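PDB 7MGV: CdnC from Chryseobacterium gregarium DSM 19109, which is an ATP-grasp ligase that installs single and bicyclic omega-ester macrocycles in a multicore graspetide precursor peptide. Local coordinates for residues 177-189 against 221-233. Numbering follows the deposited sequence.
Sequences FIVKHRDVVAKMQ and YCPMQFQKKIEKK. With ADP (adenosine-5'-diphosphate), chain F.
K187 and Q227 meet on the adenine side of two antiparallel strands, 184-187 and 224-228. Q227 can be followed outward. Its CB lies 4.1 Å from V185 CG2 and also approaches N6 of ADP. CG stays beside the same amino group. With the chain extended beyond CG (chi2 -174°), the amide reaches the base edge. There OE1 takes two donors: K187 NZ at 2.6 Å and ADP N6 at 2.9 Å. The lysine nitrogen stands above the carbonyl plane, 47° out of it. NE2 gives a hydrogen to a water that K187 NZ also binds, and a weak bond to T165. K187 NZ further donates to ADP N7 at 3.0 Å. A leucine in place of Q227 would probably leave N6 with one acceptor fewer and K187 without the carbonyl that helps hold it at N7.

The adenine edge is completed by backbone: N6 also donates to K228 O, and I230 N donates to N1 at 2.7 Å. V185 CG1 packs on K229 CG. The strands are joined by paired bonds between V185 and Q227 and between K187 and Q225, and K229 N to D183 O extends the ladder.

On the other face, the F226 ring meets A186 CB and, through CE2, I178 CD1 at 3.8 Å. F177 CE1 touches F226 CB at 4.0 Å.

Helix 171-181 thus packs on the face of the sheet carrying F226. Strand 184-187 lies between 224-228 and 199-207, and 165-168 flanks 224-228 on its far side.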
loop_
_atom_site.group_PDB
_atom_site.type_symbol
_atom_site.label_atom_id
_atom_site.label_comp_id
_atom_site.label_asym_id
_atom_site.label_seq_id
_atom_site.Cartn_x
_atom_site.Cartn_y
_atom_site.Cartn_z
ATOM N N PHE A 177 26.015 17.152 3.839
ATOM C CA PHE A 177 25.825 16.703 2.462
ATOM C C PHE A 177 25.895 17.870 1.482
ATOM O O PHE A 177 26.522 17.765 0.419
ATOM C CB PHE A 177 24.483 15.975 2.349
ATOM C CG PHE A 177 24.178 15.453 0.974
ATOM C CD1 PHE A 177 23.473 16.226 0.062
ATOM C CD2 PHE A 177 24.575 14.181 0.600
ATOM C CE1 PHE A 177 23.187 15.743 -1.201
ATOM C CE2 PHE A 177 24.289 13.692 -0.661
ATOM C CZ PHE A 177 23.593 14.475 -1.562
ATOM N N ILE A 178 25.266 18.996 1.830
ATOM C CA ILE A 178 25.213 20.138 0.925
ATOM C C ILE A 178 26.592 20.766 0.766
ATOM O O ILE A 178 27.010 21.096 -0.350
ATOM C CB ILE A 178 24.176 21.166 1.415
ATOM C CG1 ILE A 178 22.763 20.586 1.321
ATOM C CG2 ILE A 178 24.267 22.442 0.598
ATOM C CD1 ILE A 178 21.767 21.253 2.243
ATOM N N VAL A 179 27.324 20.945 1.869
ATOM C CA VAL A 179 28.663 21.519 1.750
ATOM C C VAL A 179 29.603 20.549 1.048
ATOM O O VAL A 179 30.575 20.973 0.411
ATOM C CB VAL A 179 29.218 21.950 3.124
ATOM C CG1 VAL A 179 28.228 22.845 3.849
ATOM C CG2 VAL A 179 29.581 20.740 3.974
ATOM N N LYS A 180 29.333 19.244 1.130
ATOM C CA LYS A 180 30.173 18.289 0.419
ATOM C C LYS A 180 29.934 18.362 -1.085
ATOM O O LYS A 180 30.882 18.478 -1.868
ATOM C CB LYS A 180 29.918 16.875 0.943
ATOM C CG LYS A 180 30.784 15.805 0.300
ATOM C CD LYS A 180 30.410 14.421 0.807
ATOM C CE LYS A 180 31.022 13.326 -0.054
ATOM N NZ LYS A 180 32.503 13.272 0.075
ATOM N N HIS A 181 28.673 18.324 -1.513
ATOM C CA HIS A 181 28.394 18.230 -2.940
ATOM C C HIS A 181 28.217 19.586 -3.615
ATOM O O HIS A 181 28.296 19.659 -4.847
ATOM C CB HIS A 181 27.168 17.342 -3.160
ATOM C CG HIS A 181 27.364 15.940 -2.672
ATOM N ND1 HIS A 181 27.942 14.957 -3.445
ATOM C CD2 HIS A 181 27.092 15.367 -1.475
ATOM C CE1 HIS A 181 28.003 13.834 -2.752
ATOM N NE2 HIS A 181 27.493 14.055 -1.554
ATOM N N ARG A 182 27.938 20.642 -2.849
ATOM C CA ARG A 182 28.104 22.033 -3.268
ATOM C C ARG A 182 27.071 22.482 -4.298
ATOM O O ARG A 182 26.880 23.685 -4.510
ATOM C CB ARG A 182 29.526 22.231 -3.817
ATOM C CG ARG A 182 29.803 23.569 -4.490
ATOM C CD ARG A 182 30.395 23.384 -5.881
ATOM N NE ARG A 182 31.810 23.019 -5.838
ATOM C CZ ARG A 182 32.297 21.852 -6.251
ATOM N NH1 ARG A 182 31.486 20.925 -6.745
ATOM N NH2 ARG A 182 33.599 21.610 -6.172
ATOM N N ASP A 183 26.339 21.540 -4.888
ATOM C CA ASP A 183 25.294 21.889 -5.851
ATOM C C ASP A 183 24.168 20.878 -5.651
ATOM O O ASP A 183 24.156 19.809 -6.268
ATOM C CB ASP A 183 25.814 21.889 -7.280
ATOM C CG ASP A 183 26.266 23.263 -7.736
ATOM O OD1 ASP A 183 25.517 24.237 -7.517
ATOM O OD2 ASP A 183 27.373 23.370 -8.305
ATOM N N VAL A 184 23.221 21.233 -4.788
ATOM C CA VAL A 184 22.222 20.297 -4.298
ATOM C C VAL A 184 20.837 20.867 -4.559
ATOM O O VAL A 184 20.569 22.032 -4.249
ATOM C CB VAL A 184 22.410 20.000 -2.798
ATOM C CG1 VAL A 184 21.369 19.003 -2.316
ATOM C CG2 VAL A 184 23.816 19.482 -2.534
ATOM N N VAL A 185 19.970 20.050 -5.126
ATOM C CA VAL A 185 18.549 20.343 -5.217
ATOM C C VAL A 185 17.853 19.634 -4.067
ATOM O O VAL A 185 18.341 18.624 -3.538
ATOM C CB VAL A 185 17.959 19.915 -6.578
ATOM C CG1 VAL A 185 18.755 20.533 -7.719
ATOM C CG2 VAL A 185 17.936 18.399 -6.700
ATOM N N ALA A 186 16.711 20.176 -3.660
ATOM C CA ALA A 186 15.898 19.594 -2.605
ATOM C C ALA A 186 14.495 19.371 -3.141
ATOM O O ALA A 186 13.887 20.290 -3.701
ATOM C CB ALA A 186 15.863 20.493 -1.368
ATOM N N LYS A 187 13.986 18.154 -2.978
ATOM C CA LYS A 187 12.641 17.835 -3.422
ATOM C C LYS A 187 11.910 17.052 -2.342
ATOM O O LYS A 187 12.521 16.383 -1.501
ATOM C CB LYS A 187 12.651 17.049 -4.746
ATOM C CG LYS A 187 13.599 15.863 -4.784
ATOM C CD LYS A 187 13.750 15.335 -6.207
ATOM C CE LYS A 187 14.602 14.075 -6.252
ATOM N NZ LYS A 187 15.069 13.764 -7.633
ATOM N N MET A 188 10.590 17.180 -2.355
ATOM C CA MET A 188 9.742 16.320 -1.551
ATOM C C MET A 188 9.418 15.051 -2.322
ATOM O O MET A 188 9.417 15.031 -3.556
ATOM C CB MET A 188 8.444 17.033 -1.165
ATOM C CG MET A 188 8.560 18.532 -0.944
ATOM S SD MET A 188 6.936 19.323 -0.863
ATOM C CE MET A 188 6.262 18.586 0.618
ATOM N N GLN A 189 9.153 13.977 -1.581
ATOM C CA GLN A 189 8.619 12.774 -2.201
ATOM C C GLN A 189 7.141 12.922 -2.536
ATOM O O GLN A 189 6.623 12.163 -3.364
ATOM C CB GLN A 189 8.845 11.568 -1.285
ATOM C CG GLN A 189 10.300 11.391 -0.859
ATOM C CD GLN A 189 10.549 10.094 -0.111
ATOM O OE1 GLN A 189 9.717 9.186 -0.123
ATOM N NE2 GLN A 189 11.699 10.001 0.545
ATOM N N TYR A 221 11.110 18.965 11.609
ATOM C CA TYR A 221 9.674 18.716 11.646
ATOM C C TYR A 221 9.159 17.922 10.452
ATOM O O TYR A 221 8.040 17.400 10.516
ATOM C CB TYR A 221 8.916 20.042 11.740
ATOM C CG TYR A 221 9.422 20.926 12.855
ATOM C CD1 TYR A 221 9.245 20.566 14.183
ATOM C CD2 TYR A 221 10.098 22.107 12.580
ATOM C CE1 TYR A 221 9.713 21.361 15.207
ATOM C CE2 TYR A 221 10.573 22.907 13.596
ATOM C CZ TYR A 221 10.377 22.530 14.909
ATOM O OH TYR A 221 10.846 23.326 15.928
ATOM N N CYS A 222 9.936 17.820 9.372
ATOM C CA CYS A 222 9.529 17.043 8.207
ATOM C C CYS A 222 10.735 16.812 7.304
ATOM O O CYS A 222 11.461 17.762 6.987
ATOM C CB CYS A 222 8.407 17.750 7.440
ATOM S SG CYS A 222 8.130 17.129 5.758
ATOM N N PRO A 223 10.977 15.579 6.865
ATOM C CA PRO A 223 12.186 15.296 6.083
ATOM C C PRO A 223 12.105 15.873 4.677
ATOM O O PRO A 223 11.072 16.363 4.218
ATOM C CB PRO A 223 12.235 13.768 6.051
ATOM C CG PRO A 223 10.811 13.363 6.150
ATOM C CD PRO A 223 10.156 14.373 7.056
ATOM N N MET A 224 13.242 15.797 3.991
ATOM C CA MET A 224 13.364 16.237 2.609
ATOM C C MET A 224 14.396 15.352 1.924
ATOM O O MET A 224 15.242 14.732 2.582
ATOM C CB MET A 224 13.756 17.720 2.527
ATOM C CG MET A 224 13.739 18.306 1.123
ATOM S SD MET A 224 12.111 18.898 0.628
ATOM C CE MET A 224 12.421 20.654 0.538
ATOM N N GLN A 225 14.314 15.286 0.590
ATOM C CA GLN A 225 15.210 14.479 -0.227
ATOM C C GLN A 225 16.167 15.420 -0.948
ATOM O O GLN A 225 15.758 16.156 -1.853
ATOM C CB GLN A 225 14.402 13.637 -1.212
ATOM C CG GLN A 225 15.212 12.717 -2.100
ATOM C CD GLN A 225 14.327 11.826 -2.952
ATOM O OE1 GLN A 225 13.100 11.886 -2.866
ATOM N NE2 GLN A 225 14.946 10.994 -3.781
ATOM N N PHE A 226 17.431 15.413 -0.541
ATOM C CA PHE A 226 18.469 16.213 -1.170
ATOM C C PHE A 226 19.221 15.373 -2.192
ATOM O O PHE A 226 19.432 14.174 -2.001
ATOM C CB PHE A 226 19.445 16.757 -0.125
ATOM C CG PHE A 226 18.807 17.672 0.877
ATOM C CD1 PHE A 226 18.190 17.160 2.007
ATOM C CD2 PHE A 226 18.820 19.044 0.689
ATOM C CE1 PHE A 226 17.601 17.999 2.931
ATOM C CE2 PHE A 226 18.232 19.889 1.612
ATOM C CZ PHE A 226 17.622 19.365 2.733
ATOM N N GLN A 227 19.628 16.015 -3.283
ATOM C CA GLN A 227 20.311 15.303 -4.351
ATOM C C GLN A 227 21.334 16.215 -5.004
ATOM O O GLN A 227 21.097 17.414 -5.159
ATOM C CB GLN A 227 19.325 14.795 -5.407
ATOM C CG GLN A 227 19.009 13.318 -5.301
ATOM C CD GLN A 227 18.139 12.833 -6.440
ATOM O OE1 GLN A 227 17.688 13.622 -7.272
ATOM N NE2 GLN A 227 17.897 11.530 -6.486
ATOM N N LYS A 228 22.470 15.638 -5.385
ATOM C CA LYS A 228 23.423 16.364 -6.213
ATOM C C LYS A 228 22.746 16.794 -7.506
ATOM O O LYS A 228 22.062 15.998 -8.157
ATOM C CB LYS A 228 24.641 15.490 -6.512
ATOM C CG LYS A 228 25.604 16.093 -7.525
ATOM C CD LYS A 228 26.913 16.508 -6.872
ATOM C CE LYS A 228 27.806 17.259 -7.846
ATOM N NZ LYS A 228 27.213 18.568 -8.235
ATOM N N LYS A 229 22.915 18.062 -7.868
ATOM C CA LYS A 229 22.294 18.581 -9.080
ATOM C C LYS A 229 23.047 18.064 -10.297
ATOM O O LYS A 229 24.241 18.340 -10.462
ATOM C CB LYS A 229 22.269 20.107 -9.079
ATOM C CG LYS A 229 21.507 20.685 -10.265
ATOM C CD LYS A 229 21.542 22.203 -10.289
ATOM C CE LYS A 229 22.527 22.713 -11.326
ATOM N NZ LYS A 229 21.831 23.358 -12.472
ATOM N N ILE A 230 22.352 17.313 -11.142
ATOM C CA ILE A 230 22.903 16.850 -12.408
ATOM C C ILE A 230 22.648 17.928 -13.453
ATOM O O ILE A 230 21.496 18.297 -13.705
ATOM C CB ILE A 230 22.278 15.512 -12.833
ATOM C CG1 ILE A 230 22.224 14.543 -11.650
ATOM C CG2 ILE A 230 23.057 14.902 -13.987
ATOM C CD1 ILE A 230 23.577 14.247 -11.034
ATOM N N GLU A 231 23.720 18.445 -14.049
ATOM C CA GLU A 231 23.576 19.394 -15.144
ATOM C C GLU A 231 22.921 18.703 -16.333
ATOM O O GLU A 231 23.313 17.597 -16.714
ATOM C CB GLU A 231 24.937 19.968 -15.539
ATOM C CG GLU A 231 24.921 21.461 -15.831
ATOM C CD GLU A 231 24.369 22.278 -14.676
ATOM O OE1 GLU A 231 25.114 22.506 -13.699
ATOM O OE2 GLU A 231 23.193 22.692 -14.745
ATOM N N LYS A 232 21.916 19.351 -16.914
ATOM C CA LYS A 232 21.097 18.735 -17.954
ATOM C C LYS A 232 21.707 19.009 -19.323
ATOM O O LYS A 232 21.701 20.149 -19.797
ATOM C CB LYS A 232 19.664 19.258 -17.896
ATOM C CG LYS A 232 18.873 18.802 -16.687
ATOM C CD LYS A 232 17.379 18.896 -16.954
ATOM C CE LYS A 232 16.620 19.300 -15.702
ATOM N NZ LYS A 232 15.513 20.250 -16.004
ATOM N N LYS A 233 22.235 17.963 -19.958
ATOM C CA LYS A 233 22.461 18.010 -21.396
ATOM C C LYS A 233 21.255 17.465 -22.149
ATOM O O LYS A 233 20.857 18.026 -23.177
ATOM C CB LYS A 233 23.718 17.224 -21.777
ATOM C CG LYS A 233 23.903 17.069 -23.282
ATOM C CD LYS A 233 25.028 16.110 -23.629
ATOM C CE LYS A 233 25.172 15.969 -25.137
ATOM N NZ LYS A 233 26.358 15.156 -25.519
HETATM P PB ADP F . 7.469 18.865 -12.841
HETATM O O1B ADP F . 8.052 17.486 -12.640
HETATM O O2B ADP F . 6.029 18.995 -12.406
HETATM O O3B ADP F . 7.794 19.486 -14.179
HETATM P PA ADP F . 9.002 19.077 -10.530
HETATM O O1A ADP F . 8.130 17.970 -9.984
HETATM O O2A ADP F . 9.550 20.151 -9.622
HETATM O O3A ADP F . 8.286 19.770 -11.792
HETATM O "O5'" ADP F . 10.231 18.390 -11.300
HETATM C "C5'" ADP F . 11.475 18.167 -10.656
HETATM C "C4'" ADP F . 12.560 18.590 -11.635
HETATM O "O4'" ADP F . 13.829 18.582 -10.984
HETATM C "C3'" ADP F . 12.641 17.657 -12.832
HETATM O "O3'" ADP F . 12.334 18.379 -14.028
HETATM C "C2'" ADP F . 14.076 17.179 -12.882
HETATM O "O2'" ADP F . 14.625 17.400 -14.182
HETATM C "C1'" ADP F . 14.811 18.009 -11.842
HETATM N N9 ADP F . 15.709 17.145 -11.046
HETATM C C8 ADP F . 15.331 16.110 -10.270
HETATM N N7 ADP F . 16.405 15.528 -9.680
HETATM C C5 ADP F . 17.499 16.201 -10.087
HETATM C C6 ADP F . 18.955 16.114 -9.844
HETATM N N6 ADP F . 19.472 15.163 -9.029
HETATM N N1 ADP F . 19.749 17.015 -10.468
HETATM C C2 ADP F . 19.249 17.965 -11.281
HETATM N N3 ADP F . 17.939 18.103 -11.545
HETATM C C4 ADP F . 17.034 17.264 -10.989
HETATM O O HOH W 1 15.287 10.822 -7.512
#